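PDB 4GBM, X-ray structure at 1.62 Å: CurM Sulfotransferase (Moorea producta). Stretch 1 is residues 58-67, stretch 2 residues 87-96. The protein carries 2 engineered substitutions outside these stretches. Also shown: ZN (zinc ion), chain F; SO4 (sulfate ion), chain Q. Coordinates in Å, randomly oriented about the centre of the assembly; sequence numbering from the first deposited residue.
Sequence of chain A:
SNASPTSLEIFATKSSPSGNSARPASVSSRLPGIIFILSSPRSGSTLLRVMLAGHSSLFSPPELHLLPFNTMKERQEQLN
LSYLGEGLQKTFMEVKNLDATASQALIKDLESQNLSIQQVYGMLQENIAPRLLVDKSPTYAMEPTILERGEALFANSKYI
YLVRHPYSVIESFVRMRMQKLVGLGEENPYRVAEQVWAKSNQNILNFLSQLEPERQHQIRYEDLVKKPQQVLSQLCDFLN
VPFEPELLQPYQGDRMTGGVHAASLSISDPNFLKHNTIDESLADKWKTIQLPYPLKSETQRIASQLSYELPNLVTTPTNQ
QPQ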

# COMPACT_ATOMS: atom_id res chain seq x y z
N LEU A 58 -6.85 10.64 10.10
CA LEU A 58 -6.71 9.54 9.16
C LEU A 58 -6.91 8.20 9.84
O LEU A 58 -6.73 8.07 11.06
CB LEU A 58 -5.32 9.58 8.49
CG LEU A 58 -4.90 10.88 7.79
CD1 LEU A 58 -3.49 10.73 7.22
CD2 LEU A 58 -5.88 11.29 6.69
N PHE A 59 -7.32 7.20 9.07
CA PHE A 59 -7.36 5.83 9.55
C PHE A 59 -6.65 4.98 8.51
O PHE A 59 -7.09 4.92 7.37
CB PHE A 59 -8.80 5.34 9.74
CG PHE A 59 -8.88 3.95 10.30
CD1 PHE A 59 -8.99 2.85 9.46
CD2 PHE A 59 -8.82 3.74 11.68
CE1 PHE A 59 -9.05 1.56 9.97
CE2 PHE A 59 -8.88 2.45 12.20
CZ PHE A 59 -9.00 1.36 11.35
N SER A 60 -5.55 4.34 8.91
CA SER A 60 -4.63 3.74 7.95
C SER A 60 -4.25 2.31 8.37
O SER A 60 -3.23 2.12 9.06
CB SER A 60 -3.40 4.64 7.81
OG SER A 60 -2.54 4.22 6.78
N PRO A 61 -5.07 1.32 7.99
CA PRO A 61 -4.91 -0.05 8.46
C PRO A 61 -4.01 -0.91 7.57
O PRO A 61 -3.68 -0.50 6.45
CB PRO A 61 -6.34 -0.60 8.39
CG PRO A 61 -6.92 0.09 7.20
CD PRO A 61 -6.33 1.49 7.23
N PRO A 62 -3.64 -2.12 8.04
CA PRO A 62 -3.08 -3.13 7.13
C PRO A 62 -4.09 -3.44 6.02
O PRO A 62 -5.28 -3.12 6.17
CB PRO A 62 -2.89 -4.36 8.02
CG PRO A 62 -2.97 -3.86 9.43
CD PRO A 62 -3.87 -2.67 9.39
N GLU A 63 -3.61 -4.06 4.95
CA GLU A 63 -4.40 -4.32 3.75
C GLU A 63 -5.79 -4.90 4.03
O GLU A 63 -5.94 -5.92 4.71
CB GLU A 63 -3.64 -5.26 2.80
CG GLU A 63 -2.54 -4.58 1.97
CD GLU A 63 -1.20 -4.38 2.68
OE1 GLU A 63 -1.03 -4.75 3.87
OE2 GLU A 63 -0.30 -3.82 2.02
N LEU A 64 -6.81 -4.24 3.48
CA LEU A 64 -8.20 -4.66 3.68
C LEU A 64 -8.63 -5.73 2.69
O LEU A 64 -9.59 -6.47 2.95
CB LEU A 64 -9.13 -3.45 3.57
CG LEU A 64 -8.93 -2.34 4.60
CD1 LEU A 64 -9.74 -1.11 4.22
CD2 LEU A 64 -9.27 -2.81 6.00
N HIS A 65 -7.95 -5.81 1.54
CA HIS A 65 -8.29 -6.79 0.49
C HIS A 65 -9.77 -6.73 0.05
O HIS A 65 -10.40 -7.76 -0.18
CB HIS A 65 -7.90 -8.22 0.90
CG HIS A 65 -6.51 -8.34 1.46
ND1 HIS A 65 -5.38 -8.29 0.67
CD2 HIS A 65 -6.07 -8.50 2.73
CE1 HIS A 65 -4.31 -8.42 1.43
NE2 HIS A 65 -4.70 -8.54 2.68
N LEU A 66 -10.29 -5.51 -0.07
CA LEU A 66 -11.67 -5.30 -0.51
C LEU A 66 -11.74 -4.93 -2.00
O LEU A 66 -12.49 -5.54 -2.76
CB LEU A 66 -12.34 -4.21 0.33
CG LEU A 66 -12.60 -4.51 1.81
CD1 LEU A 66 -13.06 -3.24 2.51
CD2 LEU A 66 -13.64 -5.61 1.98
N LEU A 67 -10.92 -3.95 -2.39
CA LEU A 67 -10.98 -3.37 -3.74
C LEU A 67 -11.00 -4.36 -4.92
O LEU A 67 -11.69 -4.11 -5.91
CB LEU A 67 -9.88 -2.31 -3.93
CG LEU A 67 -10.05 -1.34 -5.11
CD1 LEU A 67 -11.32 -0.49 -4.96
CD2 LEU A 67 -8.82 -0.47 -5.22
N GLY A 87 -6.09 -7.30 8.29
CA GLY A 87 -6.38 -5.86 8.20
C GLY A 87 -7.83 -5.53 8.48
O GLY A 87 -8.14 -4.64 9.28
N LEU A 88 -8.74 -6.25 7.82
CA LEU A 88 -10.17 -6.01 8.01
C LEU A 88 -10.63 -6.37 9.42
O LEU A 88 -11.36 -5.60 10.06
CB LEU A 88 -11.00 -6.74 6.95
CG LEU A 88 -12.50 -6.41 6.89
CD1 LEU A 88 -12.74 -4.94 6.52
CD2 LEU A 88 -13.19 -7.34 5.90
N GLN A 89 -10.19 -7.52 9.92
CA GLN A 89 -10.49 -7.95 11.30
C GLN A 89 -9.97 -6.94 12.32
O GLN A 89 -10.70 -6.55 13.24
CB GLN A 89 -9.91 -9.34 11.56
CG GLN A 89 -10.39 -9.99 12.83
CD GLN A 89 -9.75 -11.35 13.07
OE1 GLN A 89 -8.86 -11.49 13.90
NE2 GLN A 89 -10.20 -12.35 12.32
N LYS A 90 -8.73 -6.49 12.15
CA LYS A 90 -8.14 -5.48 13.04
C LYS A 90 -8.86 -4.15 12.96
O LYS A 90 -8.98 -3.44 13.97
CB LYS A 90 -6.64 -5.29 12.74
CG LYS A 90 -5.78 -6.43 13.26
CD LYS A 90 -4.31 -6.20 12.91
CE LYS A 90 -3.44 -7.33 13.45
NZ LYS A 90 -3.48 -7.42 14.94
N THR A 91 -9.33 -3.79 11.76
CA THR A 91 -10.07 -2.55 11.58
C THR A 91 -11.32 -2.53 12.44
O THR A 91 -11.53 -1.58 13.21
CB THR A 91 -10.39 -2.29 10.09
OG1 THR A 91 -9.17 -1.98 9.40
CG2 THR A 91 -11.35 -1.12 9.93
N PHE A 92 -12.15 -3.57 12.34
CA PHE A 92 -13.36 -3.63 13.16
C PHE A 92 -13.06 -3.72 14.66
O PHE A 92 -13.81 -3.17 15.47
CB PHE A 92 -14.28 -4.78 12.70
CG PHE A 92 -15.04 -4.48 11.43
CD1 PHE A 92 -15.93 -3.41 11.37
CD2 PHE A 92 -14.88 -5.29 10.31
CE1 PHE A 92 -16.63 -3.14 10.20
CE2 PHE A 92 -15.58 -5.02 9.13
CZ PHE A 92 -16.46 -3.95 9.08
N MET A 93 -11.95 -4.37 15.01
CA MET A 93 -11.49 -4.41 16.41
C MET A 93 -11.21 -3.02 16.96
O MET A 93 -11.63 -2.69 18.07
CB MET A 93 -10.24 -5.27 16.56
CG MET A 93 -10.43 -6.73 16.26
SD MET A 93 -8.96 -7.64 16.74
CE MET A 93 -8.66 -8.69 15.34
N GLU A 94 -10.50 -2.20 16.18
CA GLU A 94 -10.14 -0.84 16.58
C GLU A 94 -11.37 0.07 16.68
O GLU A 94 -11.61 0.68 17.73
CB GLU A 94 -9.15 -0.21 15.59
CG GLU A 94 -7.75 -0.81 15.60
CD GLU A 94 -6.90 -0.39 16.80
OE1 GLU A 94 -5.91 -1.09 17.08
OE2 GLU A 94 -7.21 0.63 17.45
N VAL A 95 -12.13 0.14 15.59
CA VAL A 95 -13.21 1.12 15.46
C VAL A 95 -14.45 0.78 16.29
O VAL A 95 -15.24 1.66 16.63
CB VAL A 95 -13.60 1.39 13.97
CG1 VAL A 95 -12.37 1.83 13.18
CG2 VAL A 95 -14.23 0.16 13.32
N LYS A 96 -14.60 -0.50 16.64
CA LYS A 96 -15.74 -0.96 17.44
C LYS A 96 -15.36 -1.49 18.82
O LYS A 96 -16.21 -1.99 19.56
CB LYS A 96 -16.54 -2.01 16.67
CG LYS A 96 -17.34 -1.47 15.49
CD LYS A 96 -18.11 -2.58 14.77
CE LYS A 96 -19.13 -3.27 15.67
NZ LYS A 96 -20.05 -2.33 16.38
ZN ZN F . -5.20 -8.26 -1.45
S SO4 Q . -10.21 -10.72 7.61
O1 SO4 Q . -11.14 -10.01 6.74
O2 SO4 Q . -9.29 -11.47 6.75
O3 SO4 Q . -9.44 -9.78 8.41
O4 SO4 Q . -10.99 -11.64 8.43
O HOH W 1 -7.97 -7.78 5.72
O HOH W 2 -4.25 -7.48 5.99
O HOH W 3 -3.20 -8.93 -1.83

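Stretch 2 is helical and packs against a short strand, residues 58-59, and the loop that follows it, and no direct hydrogen bond joins the two stretches. The contact buries 426 Å² in total and rests on close backbone approach at the start of stretch 2, on two bridging waters, and on apolar side chains farther along.

The two backbones come closest at Gly 87, whose CA lies 4.4 Å from Pro 62 CA. Two carbonyl oxygens of the loop converge on this carbon: Gly 87 CA is 3.6 Å from Pro 62 O and 3.5 Å from Glu 63 O, with angles at the hydrogens of 137° and 148°, consistent with CA-H...O contacts. The absence of a side chain makes this possible. An ideal CB would point toward the loop and fall 2.2 Å from Glu 63 O and 2.4 Å from Pro 62 O, a clash with both. Amide groups in the first turn of this helical segment are served by water instead. Water 2 donates to Glu 63 O at 2.6 Å and accepts from Gly 87 N at 3.0 Å, while water 1 lies 2.9 Å from Glu 63 O, to which it donates, and accepts from Leu 88 N at 2.7 Å. The single carbonyl of Glu 63 is thus linked to two successive amides of the helix.

Leu 88 points sideways relative to the loop, yet its side chain meets two leucines: its CD1 lies 4.1 Å from Leu 64 CD2, and its CD2 lies 4.3 Å from Leu 66 CD2. Leu 64 also starts out sideways, but its end comes nearer to the helix, bringing CD2 within 3.9 Å of Leu 88 CA. The next residue, Gln 89, does not touch the loop; its backbone N donates to O3 of the sulfate ion at 2.8 Å, an ion probably derived from the crystallisation liquor. Lys 90 sets out toward the loop, and its CD passes 4.4 Å from Pro 62 CG before the end of the chain leads away.

Thr 91, one helical turn beyond Gly 87, points toward stretch 1 and contacts three of its residues. Its OG1 donates a hydrogen bond to Gly 87 O at 2.9 Å, and the same carbonyl accepts the backbone bond from Thr 91 N, also at 2.9 Å. With its hydroxyl proton directed back along the helix, OG1 can pack against carbon atoms, lying 3.3 Å from Pro 61 CB and 3.5 Å from Leu 64 CD2. The methyl CG2 meets the aromatic ring of Phe 59, at 3.5 Å from CE1.

Phe 59 continues the contact along the helix. Its ring meets Glu 94 at its edge, with CE2 4.3 Å from Glu 94 CB; beyond this carbon the acidic chain leads away. Val 95 supplies the last apolar contact, its CG1 lying 3.7 Å from Phe 59 CE2.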